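Local coordinates for peptidase M16 domain protein (Alicyclobacillus acidocaldarius subsp. acidocaldarius DSM 446, PDB 4XEA), which probably acts as a metal-dependent peptidase of the M16 (insulinase-like) family, carrying a bound nickel ion in this crystal, at residues L183-V195 / K218-Y230. Residues are numbered along the deposited sequence; the frame is centred on the assembly and turned at random.
Sequences LCYDTFYHPSNMV and KSFKEPPAIERLY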
loop_
_atom_site.group_PDB
_atom_site.type_symbol
_atom_site.label_atom_id
_atom_site.label_comp_id
_atom_site.label_asym_id
_atom_site.label_seq_id
_atom_site.Cartn_x
_atom_site.Cartn_y
_atom_site.Cartn_z
ATOM N N LEU A 183 25.791 -22.636 11.634
ATOM C CA LEU A 183 26.917 -21.725 11.858
ATOM C C LEU A 183 26.440 -20.282 11.706
ATOM O O LEU A 183 26.674 -19.447 12.579
ATOM C CB LEU A 183 28.029 -21.994 10.865
ATOM C CG LEU A 183 29.067 -20.861 10.815
ATOM C CD1 LEU A 183 29.947 -20.919 12.080
ATOM C CD2 LEU A 183 29.882 -20.985 9.567
ATOM N N CYS A 184 25.745 -19.993 10.603
ATOM C CA CYS A 184 25.275 -18.638 10.364
ATOM C C CYS A 184 24.280 -18.216 11.407
ATOM O O CYS A 184 24.341 -17.087 11.857
ATOM C CB CYS A 184 24.725 -18.467 8.950
ATOM S SG CYS A 184 25.995 -18.689 7.757
ATOM N N TYR A 185 23.404 -19.120 11.844
ATOM C CA TYR A 185 22.435 -18.773 12.872
ATOM C C TYR A 185 23.158 -18.472 14.198
ATOM O O TYR A 185 22.845 -17.484 14.858
ATOM C CB TYR A 185 21.387 -19.888 13.088
ATOM C CG TYR A 185 20.426 -19.592 14.214
ATOM C CD1 TYR A 185 20.575 -20.186 15.478
ATOM C CD2 TYR A 185 19.365 -18.724 14.025
ATOM C CE1 TYR A 185 19.711 -19.892 16.496
ATOM C CE2 TYR A 185 18.509 -18.422 15.035
ATOM C CZ TYR A 185 18.669 -19.003 16.257
ATOM O OH TYR A 185 17.787 -18.693 17.237
ATOM N N ASP A 186 24.112 -19.320 14.576
ATOM C CA ASP A 186 24.829 -19.111 15.831
ATOM C C ASP A 186 25.646 -17.817 15.764
ATOM O O ASP A 186 25.727 -17.097 16.751
ATOM C CB ASP A 186 25.720 -20.323 16.229
ATOM C CG ASP A 186 24.925 -21.503 16.792
ATOM O OD1 ASP A 186 23.708 -21.394 17.173
ATOM O OD2 ASP A 186 25.554 -22.590 16.879
ATOM N N THR A 187 26.193 -17.487 14.598
ATOM C CA THR A 187 27.044 -16.314 14.460
ATOM C C THR A 187 26.237 -15.012 14.474
ATOM O O THR A 187 26.649 -14.043 15.121
ATOM C CB THR A 187 27.857 -16.380 13.171
ATOM O OG1 THR A 187 28.665 -17.562 13.182
ATOM C CG2 THR A 187 28.764 -15.137 12.978
ATOM N N PHE A 188 25.112 -14.988 13.757
ATOM C CA PHE A 188 24.421 -13.736 13.457
ATOM C C PHE A 188 23.177 -13.492 14.258
ATOM O O PHE A 188 22.706 -12.375 14.303
ATOM C CB PHE A 188 24.089 -13.652 11.959
ATOM C CG PHE A 188 25.299 -13.453 11.088
ATOM C CD1 PHE A 188 25.836 -14.511 10.377
ATOM C CD2 PHE A 188 25.911 -12.209 10.992
ATOM C CE1 PHE A 188 26.970 -14.350 9.571
ATOM C CE2 PHE A 188 27.020 -12.015 10.165
ATOM C CZ PHE A 188 27.555 -13.084 9.444
ATOM N N TYR A 189 22.645 -14.524 14.905
ATOM C CA TYR A 189 21.415 -14.374 15.670
ATOM C C TYR A 189 21.666 -14.228 17.155
ATOM O O TYR A 189 20.753 -14.348 17.944
ATOM C CB TYR A 189 20.471 -15.526 15.380
ATOM C CG TYR A 189 19.641 -15.296 14.144
ATOM C CD1 TYR A 189 20.209 -15.408 12.873
ATOM C CD2 TYR A 189 18.282 -14.965 14.241
ATOM C CE1 TYR A 189 19.459 -15.188 11.715
ATOM C CE2 TYR A 189 17.519 -14.765 13.094
ATOM C CZ TYR A 189 18.126 -14.854 11.827
ATOM O OH TYR A 189 17.389 -14.686 10.678
ATOM N N HIS A 190 22.910 -13.939 17.530
ATOM C CA HIS A 190 23.211 -13.604 18.888
ATOM C C HIS A 190 22.586 -12.251 19.228
ATOM O O HIS A 190 22.557 -11.367 18.389
ATOM C CB HIS A 190 24.741 -13.544 19.123
ATOM C CG HIS A 190 25.099 -13.465 20.568
ATOM N ND1 HIS A 190 25.112 -12.276 21.265
ATOM C CD2 HIS A 190 25.436 -14.429 21.455
ATOM C CE1 HIS A 190 25.454 -12.513 22.522
ATOM N NE2 HIS A 190 25.654 -13.811 22.666
ATOM N N PRO A 191 22.113 -12.075 20.463
ATOM C CA PRO A 191 21.419 -10.817 20.760
ATOM C C PRO A 191 22.246 -9.536 20.580
ATOM O O PRO A 191 21.666 -8.467 20.318
ATOM C CB PRO A 191 20.977 -10.985 22.228
ATOM C CG PRO A 191 21.611 -12.286 22.712
ATOM C CD PRO A 191 21.879 -13.099 21.502
ATOM N N SER A 192 23.565 -9.652 20.698
ATOM C CA SER A 192 24.493 -8.557 20.510
ATOM C C SER A 192 24.510 -8.097 19.052
ATOM O O SER A 192 24.981 -6.988 18.772
ATOM C CB SER A 192 25.922 -8.960 20.919
ATOM O OG SER A 192 26.381 -10.036 20.120
ATOM N N ASN A 193 24.000 -8.935 18.137
ATOM C CA ASN A 193 23.942 -8.566 16.719
ATOM C C ASN A 193 22.553 -8.096 16.278
ATOM O O ASN A 193 22.293 -7.954 15.067
ATOM C CB ASN A 193 24.393 -9.719 15.823
ATOM C CG ASN A 193 24.743 -9.243 14.366
ATOM O OD1 ASN A 193 25.445 -8.246 14.165
ATOM N ND2 ASN A 193 24.317 -10.008 13.385
HETATM N N MSE A 194 21.662 -7.890 17.253
HETATM C CA MSE A 194 20.238 -7.655 16.966
HETATM C C MSE A 194 19.649 -6.418 17.643
HETATM O O MSE A 194 20.314 -5.751 18.453
HETATM C CB MSE A 194 19.405 -8.912 17.298
HETATM C CG MSE A 194 19.849 -10.153 16.550
HETATM SE SE MSE A 194 18.648 -11.686 16.636
HETATM C CE MSE A 194 17.060 -11.018 15.681
ATOM N N VAL A 195 18.387 -6.119 17.298
ATOM C CA VAL A 195 17.693 -4.952 17.799
ATOM C C VAL A 195 16.202 -5.286 17.868
ATOM O O VAL A 195 15.696 -6.037 17.026
ATOM C CB VAL A 195 17.960 -3.690 16.951
ATOM C CG1 VAL A 195 17.321 -3.786 15.514
ATOM C CG2 VAL A 195 17.541 -2.418 17.703
ATOM N N LYS A 218 17.046 -17.013 29.764
ATOM C CA LYS A 218 17.779 -17.759 28.750
ATOM C C LYS A 218 19.288 -17.673 28.978
ATOM O O LYS A 218 19.774 -16.806 29.700
ATOM C CB LYS A 218 17.426 -17.225 27.360
ATOM C CG LYS A 218 15.936 -17.418 27.017
ATOM C CD LYS A 218 15.564 -16.848 25.634
ATOM C CE LYS A 218 14.077 -17.097 25.355
ATOM N NZ LYS A 218 13.673 -16.710 23.998
ATOM N N SER A 219 20.022 -18.568 28.337
ATOM C CA SER A 219 21.476 -18.569 28.442
ATOM C C SER A 219 22.117 -18.315 27.098
ATOM O O SER A 219 21.901 -19.043 26.128
ATOM C CB SER A 219 21.976 -19.889 28.986
ATOM O OG SER A 219 21.762 -19.948 30.380
ATOM N N PHE A 220 22.929 -17.281 27.043
ATOM C CA PHE A 220 23.581 -16.949 25.813
ATOM C C PHE A 220 25.069 -17.145 25.944
ATOM O O PHE A 220 25.636 -16.917 26.997
ATOM C CB PHE A 220 23.254 -15.518 25.440
ATOM C CG PHE A 220 21.783 -15.274 25.277
ATOM C CD1 PHE A 220 21.163 -15.507 24.058
ATOM C CD2 PHE A 220 21.019 -14.851 26.355
ATOM C CE1 PHE A 220 19.804 -15.293 23.910
ATOM C CE2 PHE A 220 19.673 -14.638 26.216
ATOM C CZ PHE A 220 19.059 -14.856 24.991
ATOM N N LYS A 221 25.671 -17.557 24.830
ATOM C CA LYS A 221 27.110 -17.584 24.669
ATOM C C LYS A 221 27.704 -16.182 24.693
ATOM O O LYS A 221 26.983 -15.168 24.653
ATOM C CB LYS A 221 27.478 -18.243 23.333
ATOM C CG LYS A 221 27.315 -19.777 23.320
ATOM C CD LYS A 221 27.092 -20.261 21.874
ATOM C CE LYS A 221 26.885 -21.776 21.787
ATOM N NZ LYS A 221 26.198 -22.113 20.491
ATOM N N GLU A 222 29.031 -16.151 24.783
ATOM C CA GLU A 222 29.786 -14.933 24.560
ATOM C C GLU A 222 29.475 -14.451 23.174
ATOM O O GLU A 222 29.285 -15.262 22.261
ATOM C CB GLU A 222 31.303 -15.161 24.690
ATOM C CG GLU A 222 31.735 -15.521 26.116
ATOM C CD GLU A 222 31.022 -14.659 27.156
ATOM O OE1 GLU A 222 31.042 -13.407 27.025
ATOM O OE2 GLU A 222 30.409 -15.234 28.084
ATOM N N PRO A 223 29.386 -13.131 23.021
ATOM C CA PRO A 223 29.030 -12.634 21.699
ATOM C C PRO A 223 30.093 -13.030 20.663
ATOM O O PRO A 223 31.263 -12.799 20.874
ATOM C CB PRO A 223 28.950 -11.114 21.893
ATOM C CG PRO A 223 29.368 -10.832 23.327
ATOM C CD PRO A 223 29.335 -12.095 24.070
ATOM N N PRO A 224 29.694 -13.681 19.575
ATOM C CA PRO A 224 30.614 -13.814 18.438
ATOM C C PRO A 224 31.136 -12.459 17.900
ATOM O O PRO A 224 30.398 -11.474 17.820
ATOM C CB PRO A 224 29.765 -14.502 17.369
ATOM C CG PRO A 224 28.598 -15.091 18.130
ATOM C CD PRO A 224 28.342 -14.156 19.244
ATOM N N ALA A 225 32.434 -12.431 17.601
ATOM C CA ALA A 225 33.086 -11.352 16.867
ATOM C C ALA A 225 32.916 -11.689 15.376
ATOM O O ALA A 225 33.167 -12.807 14.963
ATOM C CB ALA A 225 34.586 -11.295 17.234
ATOM N N ILE A 226 32.528 -10.709 14.565
ATOM C CA ILE A 226 32.297 -10.922 13.154
ATOM C C ILE A 226 33.166 -9.945 12.361
ATOM O O ILE A 226 33.062 -8.754 12.590
ATOM C CB ILE A 226 30.828 -10.680 12.847
ATOM C CG1 ILE A 226 29.921 -11.644 13.660
ATOM C CG2 ILE A 226 30.570 -10.753 11.289
ATOM C CD1 ILE A 226 28.441 -11.238 13.640
ATOM N N GLU A 227 34.046 -10.436 11.505
ATOM C CA GLU A 227 34.734 -9.548 10.528
ATOM C C GLU A 227 33.946 -9.734 9.192
ATOM O O GLU A 227 33.935 -10.826 8.636
ATOM C CB GLU A 227 36.188 -9.909 10.325
ATOM C CG GLU A 227 36.888 -8.965 9.371
ATOM C CD GLU A 227 38.233 -9.386 8.937
ATOM O OE1 GLU A 227 38.595 -10.527 9.161
ATOM O OE2 GLU A 227 38.953 -8.564 8.347
ATOM N N ARG A 228 33.352 -8.671 8.683
ATOM C CA ARG A 228 32.559 -8.748 7.441
ATOM C C ARG A 228 33.535 -8.736 6.264
ATOM O O ARG A 228 34.399 -7.860 6.192
ATOM C CB ARG A 228 31.603 -7.566 7.318
ATOM C CG ARG A 228 30.795 -7.239 8.563
ATOM C CD ARG A 228 29.424 -7.755 8.530
ATOM N NE ARG A 228 28.781 -7.712 9.852
ATOM C CZ ARG A 228 27.548 -8.146 10.053
ATOM N NH1 ARG A 228 26.843 -8.585 9.010
ATOM N NH2 ARG A 228 27.006 -8.120 11.272
ATOM N N LEU A 229 33.446 -9.726 5.372
ATOM C CA LEU A 229 34.379 -9.827 4.253
ATOM C C LEU A 229 33.672 -9.621 2.896
ATOM O O LEU A 229 32.766 -10.400 2.537
ATOM C CB LEU A 229 35.077 -11.180 4.284
ATOM C CG LEU A 229 35.899 -11.458 5.549
ATOM C CD1 LEU A 229 36.358 -12.908 5.571
ATOM C CD2 LEU A 229 37.119 -10.477 5.645
ATOM N N TYR A 230 34.100 -8.577 2.182
ATOM C CA TYR A 230 33.465 -8.071 0.951
ATOM C C TYR A 230 34.575 -7.789 -0.068
ATOM O O TYR A 230 35.697 -7.454 0.333
ATOM C CB TYR A 230 32.677 -6.796 1.230
ATOM C CG TYR A 230 31.372 -7.078 1.930
ATOM C CD1 TYR A 230 30.209 -7.336 1.205
ATOM C CD2 TYR A 230 31.299 -7.130 3.306
ATOM C CE1 TYR A 230 29.006 -7.616 1.851
ATOM C CE2 TYR A 230 30.100 -7.415 3.963
ATOM C CZ TYR A 230 28.971 -7.676 3.232
ATOM O OH TYR A 230 27.781 -7.951 3.893
HETATM O O HOH W 1 27.716 -10.550 17.719
#
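Thr187 at the end of helix 178-188 and Ser192 in the 3-10 turn come closest to Pro224 and Pro223, their CA atoms 5.9 and 6.2 Å apart, as the extended run before strand 227-229 passes across the helix end and leads into it. His190 is the hub, a residue type that offers two nitrogens on one flat ring. Its chi1 of -169° swings CG away from the backbone N, carrying the ring to that run, and NE2 donates to Lys221 O at 2.7 Å, the acceptor near the ring plane but the donor well above the carbonyl plane. ND1, the second ring nitrogen, accepts from Ser192 N at 3.1 Å and also hydrogen-bonds to Ser192 OG, fixing the ring's rotation. Pro223 CA lies over one face in a CH-pi contact, 3.7 Å from the ring centroid, while Pro191 CD covers the opposite face. Replacing His190 by an alanine would take away the ring, and Lys221 O would probably lose its donor while a gap opened between Pro223 and Pro191. Pro224 CD packs 3.6 Å from His190 CG, its CG against Thr187 O. Pro191 turns its CG over the Phe220 ring, 3.5 Å from CD1, a second CH-pi contact that suits a rigid, flat-sided proline. One water links Ser192 OG to Pro224 O. The branched apolar chain of Ile226 fits between Phe188 CD2, 3.8 Å from CD1, and the Thr187 methyl. Bent Arg228 sets one guanidinium face against Phe188 CE2; its charge is met by Asp43, and NH2 bonds to Arg38 O. Asp186 and Lys221 form only a long salt bridge. The proline-rich connection is thus docked chiefly by apolar faces and a histidine bond whose donor and acceptor pattern is consistent with a neutral, NE2-protonated ring.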